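Local coordinates for PRESAN domain-containing protein (Plasmodium falciparum, PDB 7D2W), which is of unknown function but belongs to the PHIST family of malaria parasite proteins with a helical PRESAN domain, and may act by binding other proteins, at residues N70-K75 and E134-F139; P63-L68 and R138-L143. All coordinates share one frame; numbering follows the deposited sequence.

Interaction 1: residues N70-K75 and E134-F139; sequences NIWNHK and EQTNRF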
ATOM      1  N   ASN A  70      -1.106  -1.892 -25.976  1.00 28.95           N
ATOM      2  CA  ASN A  70      -2.188  -2.750 -25.507  1.00 31.95           C
ATOM      3  C   ASN A  70      -1.981  -3.138 -24.040  1.00 34.75           C
ATOM      4  O   ASN A  70      -2.913  -3.058 -23.239  1.00 28.08           O
ATOM      5  CB  ASN A  70      -2.251  -3.995 -26.398  1.00 32.69           C
ATOM      6  CG  ASN A  70      -3.450  -4.871 -26.114  1.00 35.54           C
ATOM      7  OD1 ASN A  70      -3.443  -5.671 -25.178  1.00 38.23           O
ATOM      8  ND2 ASN A  70      -4.482  -4.748 -26.944  1.00 36.94           N
ATOM      9  N   ILE A  71      -0.762  -3.545 -23.700  0.52 26.39           N
ATOM     10  CA  ILE A  71      -0.443  -3.870 -22.307  0.52 25.34           C
ATOM     11  C   ILE A  71      -0.701  -2.671 -21.398  0.52 27.22           C
ATOM     12  O   ILE A  71      -1.286  -2.810 -20.316  0.52 27.12           O
ATOM     13  CB  ILE A  71       1.018  -4.353 -22.207  0.52 28.30           C
ATOM     14  CG1 ILE A  71       1.146  -5.778 -22.750  0.52 32.77           C
ATOM     15  CG2 ILE A  71       1.531  -4.263 -20.781  0.52 26.66           C
ATOM     16  CD1 ILE A  71       2.537  -6.101 -23.245  0.52 28.77           C
ATOM     17  N   TRP A  72      -0.282  -1.473 -21.821  1.00 26.42           N
ATOM     18  CA  TRP A  72      -0.517  -0.280 -21.007  1.00 25.50           C
ATOM     19  C   TRP A  72      -2.013  -0.003 -20.801  1.00 28.16           C
ATOM     20  O   TRP A  72      -2.423   0.449 -19.726  1.00 30.30           O
ATOM     21  CB  TRP A  72       0.175   0.922 -21.650  1.00 28.16           C
ATOM     22  CG  TRP A  72       0.247   2.149 -20.783  1.00 30.31           C
ATOM     23  CD1 TRP A  72      -0.391   3.341 -20.998  1.00 25.95           C
ATOM     24  CD2 TRP A  72       1.003   2.311 -19.572  1.00 25.85           C
ATOM     25  NE1 TRP A  72      -0.074   4.229 -19.996  1.00 26.54           N
ATOM     26  CE2 TRP A  72       0.779   3.626 -19.115  1.00 24.47           C
ATOM     27  CE3 TRP A  72       1.855   1.476 -18.837  1.00 22.31           C
ATOM     28  CZ2 TRP A  72       1.363   4.126 -17.953  1.00 26.59           C
ATOM     29  CZ3 TRP A  72       2.439   1.978 -17.677  1.00 26.74           C
ATOM     30  CH2 TRP A  72       2.198   3.295 -17.258  1.00 23.68           C
ATOM     31  N   ASN A  73      -2.842  -0.254 -21.817  1.00 28.09           N
ATOM     32  CA  ASN A  73      -4.280  -0.091 -21.625  1.00 30.86           C
ATOM     33  C   ASN A  73      -4.810  -1.068 -20.579  1.00 30.17           C
ATOM     34  O   ASN A  73      -5.673  -0.709 -19.774  1.00 29.69           O
ATOM     35  CB  ASN A  73      -5.022  -0.269 -22.954  1.00 32.49           C
ATOM     36  CG  ASN A  73      -4.764   0.873 -23.913  1.00 51.65           C
ATOM     37  OD1 ASN A  73      -4.390   1.972 -23.496  1.00 60.27           O
ATOM     38  ND2 ASN A  73      -4.968   0.626 -25.205  1.00 63.81           N
ATOM     39  N   HIS A  74      -4.314  -2.310 -20.575  1.00 25.97           N
ATOM     40  CA  HIS A  74      -4.695  -3.239 -19.514  1.00 23.94           C
ATOM     41  C   HIS A  74      -4.203  -2.748 -18.149  1.00 26.30           C
ATOM     42  O   HIS A  74      -4.888  -2.925 -17.135  1.00 28.26           O
ATOM     43  CB  HIS A  74      -4.147  -4.642 -19.799  1.00 27.69           C
ATOM     44  CG  HIS A  74      -4.818  -5.343 -20.946  1.00 28.87           C
ATOM     45  ND1 HIS A  74      -6.136  -5.757 -20.911  1.00 33.15           N
ATOM     46  CD2 HIS A  74      -4.342  -5.699 -22.164  1.00 29.31           C
ATOM     47  CE1 HIS A  74      -6.442  -6.331 -22.064  1.00 35.72           C
ATOM     48  NE2 HIS A  74      -5.375  -6.304 -22.844  1.00 29.01           N
ATOM     49  N   LYS A  75      -3.008  -2.155 -18.097  1.00 27.54           N
ATOM     50  CA  LYS A  75      -2.535  -1.548 -16.850  1.00 26.37           C
ATOM     51  C   LYS A  75      -3.494  -0.458 -16.380  1.00 24.56           C
ATOM     52  O   LYS A  75      -3.874  -0.410 -15.203  1.00 24.79           O
ATOM     53  CB  LYS A  75      -1.122  -0.983 -17.042  1.00 24.34           C
ATOM     54  CG  LYS A  75      -0.592  -0.202 -15.819  1.00 22.81           C
ATOM     55  CD  LYS A  75      -0.820   1.300 -15.972  1.00 26.70           C
ATOM     56  CE  LYS A  75      -0.241   2.095 -14.790  1.00 26.64           C
ATOM     57  NZ  LYS A  75      -0.653   3.525 -14.919  1.00 27.47           N
ATOM     58  N   GLU A 134       1.194  11.347 -15.378  1.00 30.57           N
ATOM     59  CA  GLU A 134       2.634  11.295 -15.145  1.00 33.24           C
ATOM     60  C   GLU A 134       3.210   9.933 -15.525  1.00 35.69           C
ATOM     61  O   GLU A 134       4.262   9.854 -16.169  1.00 30.14           O
ATOM     62  CB  GLU A 134       2.932  11.615 -13.680  1.00 33.18           C
ATOM     63  CG  GLU A 134       4.384  11.382 -13.281  1.00 50.10           C
ATOM     64  CD  GLU A 134       4.527  10.915 -11.841  1.00 70.85           C
ATOM     65  OE1 GLU A 134       4.139  11.674 -10.923  1.00 75.44           O
ATOM     66  OE2 GLU A 134       5.017   9.783 -11.628  1.00 76.22           O
ATOM     67  N   GLN A 135       2.528   8.846 -15.145  1.00 27.80           N
ATOM     68  CA  GLN A 135       3.010   7.516 -15.506  1.00 22.69           C
ATOM     69  C   GLN A 135       2.991   7.295 -17.014  1.00 25.50           C
ATOM     70  O   GLN A 135       3.939   6.741 -17.578  1.00 30.71           O
ATOM     71  CB  GLN A 135       2.175   6.446 -14.793  1.00 21.70           C
ATOM     72  CG  GLN A 135       2.473   6.414 -13.297  1.00 27.81           C
ATOM     73  CD  GLN A 135       1.775   5.276 -12.591  1.00 31.20           C
ATOM     74  OE1 GLN A 135       0.891   4.623 -13.153  1.00 27.83           O
ATOM     75  NE2 GLN A 135       2.175   5.018 -11.354  1.00 26.94           N
ATOM     76  N   THR A 136       1.907   7.691 -17.685  1.00 28.94           N
ATOM     77  CA  THR A 136       1.832   7.509 -19.132  1.00 27.77           C
ATOM     78  C   THR A 136       2.967   8.244 -19.838  1.00 34.51           C
ATOM     79  O   THR A 136       3.567   7.714 -20.784  1.00 28.79           O
ATOM     80  CB  THR A 136       0.473   7.985 -19.645  1.00 28.74           C
ATOM     81  OG1 THR A 136      -0.538   7.094 -19.163  1.00 33.56           O
ATOM     82  CG2 THR A 136       0.437   8.008 -21.188  1.00 34.45           C
ATOM     83  N   ASN A 137       3.288   9.459 -19.384  1.00 30.41           N
ATOM     84  CA  ASN A 137       4.394  10.199 -19.987  1.00 37.35           C
ATOM     85  C   ASN A 137       5.715   9.473 -19.780  1.00 37.67           C
ATOM     86  O   ASN A 137       6.529   9.380 -20.706  1.00 40.61           O
ATOM     87  CB  ASN A 137       4.478  11.611 -19.403  1.00 42.35           C
ATOM     88  CG  ASN A 137       3.333  12.485 -19.848  1.00 55.74           C
ATOM     89  OD1 ASN A 137       2.674  12.193 -20.846  1.00 59.32           O
ATOM     90  ND2 ASN A 137       3.082  13.563 -19.108  1.00 63.43           N
ATOM     91  N   ARG A 138       5.956   8.974 -18.561  1.00 35.37           N
ATOM     92  CA  ARG A 138       7.154   8.181 -18.315  1.00 29.81           C
ATOM     93  C   ARG A 138       7.167   6.921 -19.177  1.00 34.71           C
ATOM     94  O   ARG A 138       8.234   6.479 -19.616  1.00 29.66           O
ATOM     95  CB  ARG A 138       7.257   7.828 -16.826  1.00 32.12           C
ATOM     96  CG  ARG A 138       7.661   9.026 -15.932  1.00 33.67           C
ATOM     97  CD  ARG A 138       7.342   8.801 -14.448  1.00 44.11           C
ATOM     98  NE  ARG A 138       7.880   7.540 -13.938  1.00 52.49           N
ATOM     99  CZ  ARG A 138       7.311   6.808 -12.977  1.00 51.30           C
ATOM    100  NH1 ARG A 138       6.181   7.207 -12.383  1.00 50.01           N
ATOM    101  NH2 ARG A 138       7.880   5.672 -12.602  1.00 42.51           N
ATOM    102  N   PHE A 139       5.993   6.348 -19.455  1.00 29.95           N
ATOM    103  CA  PHE A 139       5.927   5.154 -20.293  1.00 29.67           C
ATOM    104  C   PHE A 139       6.346   5.459 -21.730  1.00 31.92           C
ATOM    105  O   PHE A 139       7.151   4.728 -22.321  1.00 33.72           O
ATOM    106  CB  PHE A 139       4.507   4.579 -20.251  1.00 28.86           C
ATOM    107  CG  PHE A 139       4.320   3.345 -21.081  1.00 29.30           C
ATOM    108  CD1 PHE A 139       5.016   2.183 -20.789  1.00 35.96           C
ATOM    109  CD2 PHE A 139       3.425   3.340 -22.136  1.00 33.63           C
ATOM    110  CE1 PHE A 139       4.835   1.042 -21.542  1.00 33.73           C
ATOM    111  CE2 PHE A 139       3.232   2.194 -22.894  1.00 38.86           C
ATOM    112  CZ  PHE A 139       3.942   1.044 -22.590  1.00 33.03           C
TER
HETATM  113  O   HOH W   1      -1.344   5.547 -16.833  1.00 33.55           O
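The indole of Trp72 has a different neighbour on each face and a hydrogen bond at its edge. Phe139 lies over one face as an offset stack. Its ring centroid is 4.3 Å from that of the five-membered ring of Trp72, and the planes are only 6° apart. Phe139 CB sits over the six-membered ring as well, a CH-pi contact of 3.9 Å from CB to that centroid. The two side chains run antiparallel to each other, with Phe139 CE2 3.5 Å from Trp72 CB. On the other face, Lys75 CD of the same helix lies toward the rim. The bend at chi2 of Lys75 (-96°) places CD there.

At the edge, Trp72 NE1 donates to Thr136 OG1 at 3.0 Å. The N-H...O angle is 156° and the oxygen lies in the ring plane. This bond, with the packing on both faces, restrains the rotation of the indole.

The two segments belong to helices 65-93 and 117-144, which run antiparallel in a four-helix bundle. The segment axes come no closer than 12.2 Å, and the Trp72-Phe139 pair and the Lys75-Gln135 bond span this distance.

Beyond the indole, Lys75 NZ donates to Gln135 OE1 at a short 2.6 Å. It meets the oxygen nearly along the C=O axis. Gln135 NE2 in turn bonds Glu162 OE1 and Cys159 O of helix 149-181, so both ends of the amide are held. A water accepts from Lys75 NZ at 2.9 Å and also bonds Thr136 OG1. That hydroxyl has a further hydrogen bond with Glu132 O. The buried ammonium is thus met by an amide oxygen and a water, an arrangement consistent with a charged lysine. Phe155 of helix 149-181 packs on Phe139.

Interaction 2: residues P63-L68 and R138-L143; sequences PPRTYL and RFYNLL
Leu68 makes the apolar part of the contact, with Leu143 and Phe139. The two leucine side chains point in opposing directions and lie alongside each other, and Leu68 CD1 meets Leu143 CD2 at 3.6 Å. Leu68 CB is 4.3 Å from Phe139 CZ. Leu143 also packs on Phe139, one turn earlier in its own helix. Leu143 CG lies 4.1 Å above the plane of the Phe139 ring, toward the rim. Val62 extends this apolar patch from the loop before helix 65-93.

A backbone oxygen meets an aromatic edge next to it. Leu68 O lies near the plane of the Phe139 ring, 3.6 Å from Phe139 CZ.

The contact sits at one end of the helical bundle. The first turn of helix 65-93, with Pro64 at its N-cap position, packs against the last turns of helix 117-144.

The remaining contacts come from Arg65, at the exposed margin. Its chain, otherwise extended, turns at chi3 (-74°), which places NE, and the guanidinium lies beside Leu143 and Tyr140. Leu143 CD1 lies 4.3 Å above the guanidinium plane, over its centre. Arg65 NH1 approaches the edge of the Tyr140 ring, 3.7 Å from Tyr140 CE1. The guanidinium and ring planes are 48° apart, and the two side chains cross at about a right angle. Arg65 NH2 also makes a weak hydrogen bond to Asn144 OD1, just beyond the segment.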
ATOM      1  N   PRO A  63       8.391  -6.568 -27.471  1.00 50.19           N
ATOM      2  CA  PRO A  63       7.377  -6.804 -28.509  1.00 47.22           C
ATOM      3  C   PRO A  63       7.123  -5.538 -29.306  1.00 43.18           C
ATOM      4  O   PRO A  63       7.656  -4.474 -28.961  1.00 40.25           O
ATOM      5  CB  PRO A  63       6.141  -7.209 -27.691  1.00 51.78           C
ATOM      6  CG  PRO A  63       6.302  -6.462 -26.418  1.00 50.05           C
ATOM      7  CD  PRO A  63       7.792  -6.358 -26.143  1.00 42.02           C
ATOM      8  N   PRO A  64       6.322  -5.606 -30.376  1.00 38.04           N
ATOM      9  CA  PRO A  64       6.023  -4.392 -31.147  1.00 41.48           C
ATOM     10  C   PRO A  64       5.287  -3.371 -30.299  1.00 45.85           C
ATOM     11  O   PRO A  64       4.644  -3.707 -29.303  1.00 32.35           O
ATOM     12  CB  PRO A  64       5.135  -4.895 -32.287  1.00 38.97           C
ATOM     13  CG  PRO A  64       5.475  -6.335 -32.432  1.00 45.87           C
ATOM     14  CD  PRO A  64       5.817  -6.820 -31.047  1.00 35.03           C
ATOM     15  N   ARG A  65       5.372  -2.105 -30.732  1.00 39.06           N
ATOM     16  CA  ARG A  65       4.856  -0.999 -29.928  1.00 39.54           C
ATOM     17  C   ARG A  65       3.347  -1.108 -29.717  1.00 36.92           C
ATOM     18  O   ARG A  65       2.852  -0.840 -28.612  1.00 40.92           O
ATOM     19  CB  ARG A  65       5.215   0.337 -30.588  1.00 50.43           C
ATOM     20  CG  ARG A  65       4.233   1.457 -30.276  1.00 53.42           C
ATOM     21  CD  ARG A  65       4.584   2.732 -31.008  1.00 62.66           C
ATOM     22  NE  ARG A  65       5.740   3.373 -30.400  1.00 64.56           N
ATOM     23  CZ  ARG A  65       5.689   4.505 -29.713  1.00 56.73           C
ATOM     24  NH1 ARG A  65       4.535   5.138 -29.553  1.00 57.72           N
ATOM     25  NH2 ARG A  65       6.795   5.003 -29.190  1.00 61.37           N
ATOM     26  N   THR A  66       2.599  -1.504 -30.762  1.00 34.54           N
ATOM     27  CA  THR A  66       1.165  -1.759 -30.613  1.00 38.82           C
ATOM     28  C   THR A  66       0.894  -2.723 -29.467  1.00 33.08           C
ATOM     29  O   THR A  66      -0.043  -2.534 -28.682  1.00 36.68           O
ATOM     30  CB  THR A  66       0.585  -2.335 -31.907  1.00 42.01           C
ATOM     31  OG1 THR A  66       0.599  -1.341 -32.933  1.00 42.33           O
ATOM     32  CG2 THR A  66      -0.848  -2.823 -31.683  1.00 40.12           C
ATOM     33  N   TYR A  67       1.703  -3.770 -29.366  1.00 38.38           N
ATOM     34  CA  TYR A  67       1.566  -4.717 -28.269  1.00 34.88           C
ATOM     35  C   TYR A  67       1.807  -4.018 -26.944  1.00 30.01           C
ATOM     36  O   TYR A  67       1.014  -4.138 -26.002  1.00 29.79           O
ATOM     37  CB  TYR A  67       2.552  -5.869 -28.478  1.00 39.99           C
ATOM     38  CG  TYR A  67       2.294  -7.145 -27.701  1.00 35.09           C
ATOM     39  CD1 TYR A  67       1.585  -7.140 -26.506  1.00 42.05           C
ATOM     40  CD2 TYR A  67       2.802  -8.350 -28.151  1.00 32.08           C
ATOM     41  CE1 TYR A  67       1.382  -8.307 -25.795  1.00 36.81           C
ATOM     42  CE2 TYR A  67       2.609  -9.520 -27.454  1.00 31.93           C
ATOM     43  CZ  TYR A  67       1.902  -9.497 -26.273  1.00 33.53           C
ATOM     44  OH  TYR A  67       1.714 -10.664 -25.565  1.00 37.11           O
ATOM     45  N   LEU A  68       2.900  -3.256 -26.862  1.00 33.61           N
ATOM     46  CA  LEU A  68       3.209  -2.529 -25.637  1.00 33.78           C
ATOM     47  C   LEU A  68       2.092  -1.563 -25.255  1.00 38.18           C
ATOM     48  O   LEU A  68       1.779  -1.410 -24.065  1.00 28.47           O
ATOM     49  CB  LEU A  68       4.535  -1.790 -25.809  1.00 28.97           C
ATOM     50  CG  LEU A  68       5.723  -2.756 -25.787  1.00 36.50           C
ATOM     51  CD1 LEU A  68       7.029  -2.012 -26.014  1.00 42.94           C
ATOM     52  CD2 LEU A  68       5.765  -3.532 -24.469  1.00 31.94           C
ATOM     53  N   ARG A 138       5.956   8.974 -18.561  1.00 35.37           N
ATOM     54  CA  ARG A 138       7.154   8.181 -18.315  1.00 29.81           C
ATOM     55  C   ARG A 138       7.167   6.921 -19.177  1.00 34.71           C
ATOM     56  O   ARG A 138       8.234   6.479 -19.616  1.00 29.66           O
ATOM     57  CB  ARG A 138       7.257   7.828 -16.826  1.00 32.12           C
ATOM     58  CG  ARG A 138       7.661   9.026 -15.932  1.00 33.67           C
ATOM     59  CD  ARG A 138       7.342   8.801 -14.448  1.00 44.11           C
ATOM     60  NE  ARG A 138       7.880   7.540 -13.938  1.00 52.49           N
ATOM     61  CZ  ARG A 138       7.311   6.808 -12.977  1.00 51.30           C
ATOM     62  NH1 ARG A 138       6.181   7.207 -12.383  1.00 50.01           N
ATOM     63  NH2 ARG A 138       7.880   5.672 -12.602  1.00 42.51           N
ATOM     64  N   PHE A 139       5.993   6.348 -19.455  1.00 29.95           N
ATOM     65  CA  PHE A 139       5.927   5.154 -20.293  1.00 29.67           C
ATOM     66  C   PHE A 139       6.346   5.459 -21.730  1.00 31.92           C
ATOM     67  O   PHE A 139       7.151   4.728 -22.321  1.00 33.72           O
ATOM     68  CB  PHE A 139       4.507   4.579 -20.251  1.00 28.86           C
ATOM     69  CG  PHE A 139       4.320   3.345 -21.081  1.00 29.30           C
ATOM     70  CD1 PHE A 139       5.016   2.183 -20.789  1.00 35.96           C
ATOM     71  CD2 PHE A 139       3.425   3.340 -22.136  1.00 33.63           C
ATOM     72  CE1 PHE A 139       4.835   1.042 -21.542  1.00 33.73           C
ATOM     73  CE2 PHE A 139       3.232   2.194 -22.894  1.00 38.86           C
ATOM     74  CZ  PHE A 139       3.942   1.044 -22.590  1.00 33.03           C
ATOM     75  N   TYR A 140       5.812   6.535 -22.311  1.00 32.83           N
ATOM     76  CA  TYR A 140       6.166   6.869 -23.687  1.00 34.67           C
ATOM     77  C   TYR A 140       7.644   7.217 -23.816  1.00 40.17           C
ATOM     78  O   TYR A 140       8.283   6.889 -24.823  1.00 38.26           O
ATOM     79  CB  TYR A 140       5.279   8.007 -24.188  1.00 33.87           C
ATOM     80  CG  TYR A 140       3.982   7.510 -24.774  1.00 39.23           C
ATOM     81  CD1 TYR A 140       3.907   7.107 -26.103  1.00 50.06           C
ATOM     82  CD2 TYR A 140       2.835   7.438 -24.001  1.00 40.33           C
ATOM     83  CE1 TYR A 140       2.716   6.647 -26.643  1.00 57.52           C
ATOM     84  CE2 TYR A 140       1.643   6.976 -24.527  1.00 43.08           C
ATOM     85  CZ  TYR A 140       1.586   6.585 -25.844  1.00 58.24           C
ATOM     86  OH  TYR A 140       0.397   6.132 -26.364  1.00 58.48           O
ATOM     87  N   ASN A 141       8.215   7.868 -22.802  1.00 37.41           N
ATOM     88  CA  ASN A 141       9.642   8.164 -22.850  1.00 39.15           C
ATOM     89  C   ASN A 141      10.472   6.885 -22.829  1.00 37.61           C
ATOM     90  O   ASN A 141      11.460   6.768 -23.560  1.00 35.78           O
ATOM     91  CB  ASN A 141      10.019   9.101 -21.702  1.00 49.65           C
ATOM     92  CG  ASN A 141       9.425  10.494 -21.874  1.00 65.50           C
ATOM     93  OD1 ASN A 141       8.660  10.740 -22.808  1.00 72.08           O
ATOM     94  ND2 ASN A 141       9.773  11.409 -20.975  1.00 68.90           N
ATOM     95  N   LEU A 142      10.076   5.910 -22.012  1.00 33.49           N
ATOM     96  CA  LEU A 142      10.745   4.613 -22.014  1.00 37.05           C
ATOM     97  C   LEU A 142      10.673   3.961 -23.385  1.00 42.60           C
ATOM     98  O   LEU A 142      11.672   3.443 -23.892  1.00 49.21           O
ATOM     99  CB  LEU A 142      10.104   3.705 -20.974  1.00 40.31           C
ATOM    100  CG  LEU A 142      11.016   2.798 -20.166  1.00 47.61           C
ATOM    101  CD1 LEU A 142      12.176   3.585 -19.596  1.00 40.00           C
ATOM    102  CD2 LEU A 142      10.197   2.202 -19.053  1.00 44.54           C
ATOM    103  N   LEU A 143       9.487   3.963 -23.991  1.00 36.99           N
ATOM    104  CA  LEU A 143       9.336   3.381 -25.320  1.00 41.88           C
ATOM    105  C   LEU A 143      10.253   4.068 -26.323  1.00 50.95           C
ATOM    106  O   LEU A 143      10.975   3.409 -27.081  1.00 50.43           O
ATOM    107  CB  LEU A 143       7.881   3.486 -25.778  1.00 41.64           C
ATOM    108  CG  LEU A 143       6.828   2.678 -25.015  1.00 47.24           C
ATOM    109  CD1 LEU A 143       5.562   2.568 -25.837  1.00 45.57           C
ATOM    110  CD2 LEU A 143       7.346   1.302 -24.617  1.00 54.23           C
TER

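Both interactions join helix 65-93 to helix 117-144, and their centres are about 8 Å apart. Interaction 1 lies nearer the centre of the chain, with its own centre about 10 Å from it, against about 18 Å for interaction 2. Phe139 belongs to both. Its ring is held between Trp72 on one face and Leu143 on the opposite face, so this one ring links the two contacts. Interaction 1 combines ring stacking with buried hydrogen bonds and a bridging water. Interaction 2 has no hydrogen bond between its segments. It goes from buried leucine packing to an exposed arginine as the bundle reaches its end.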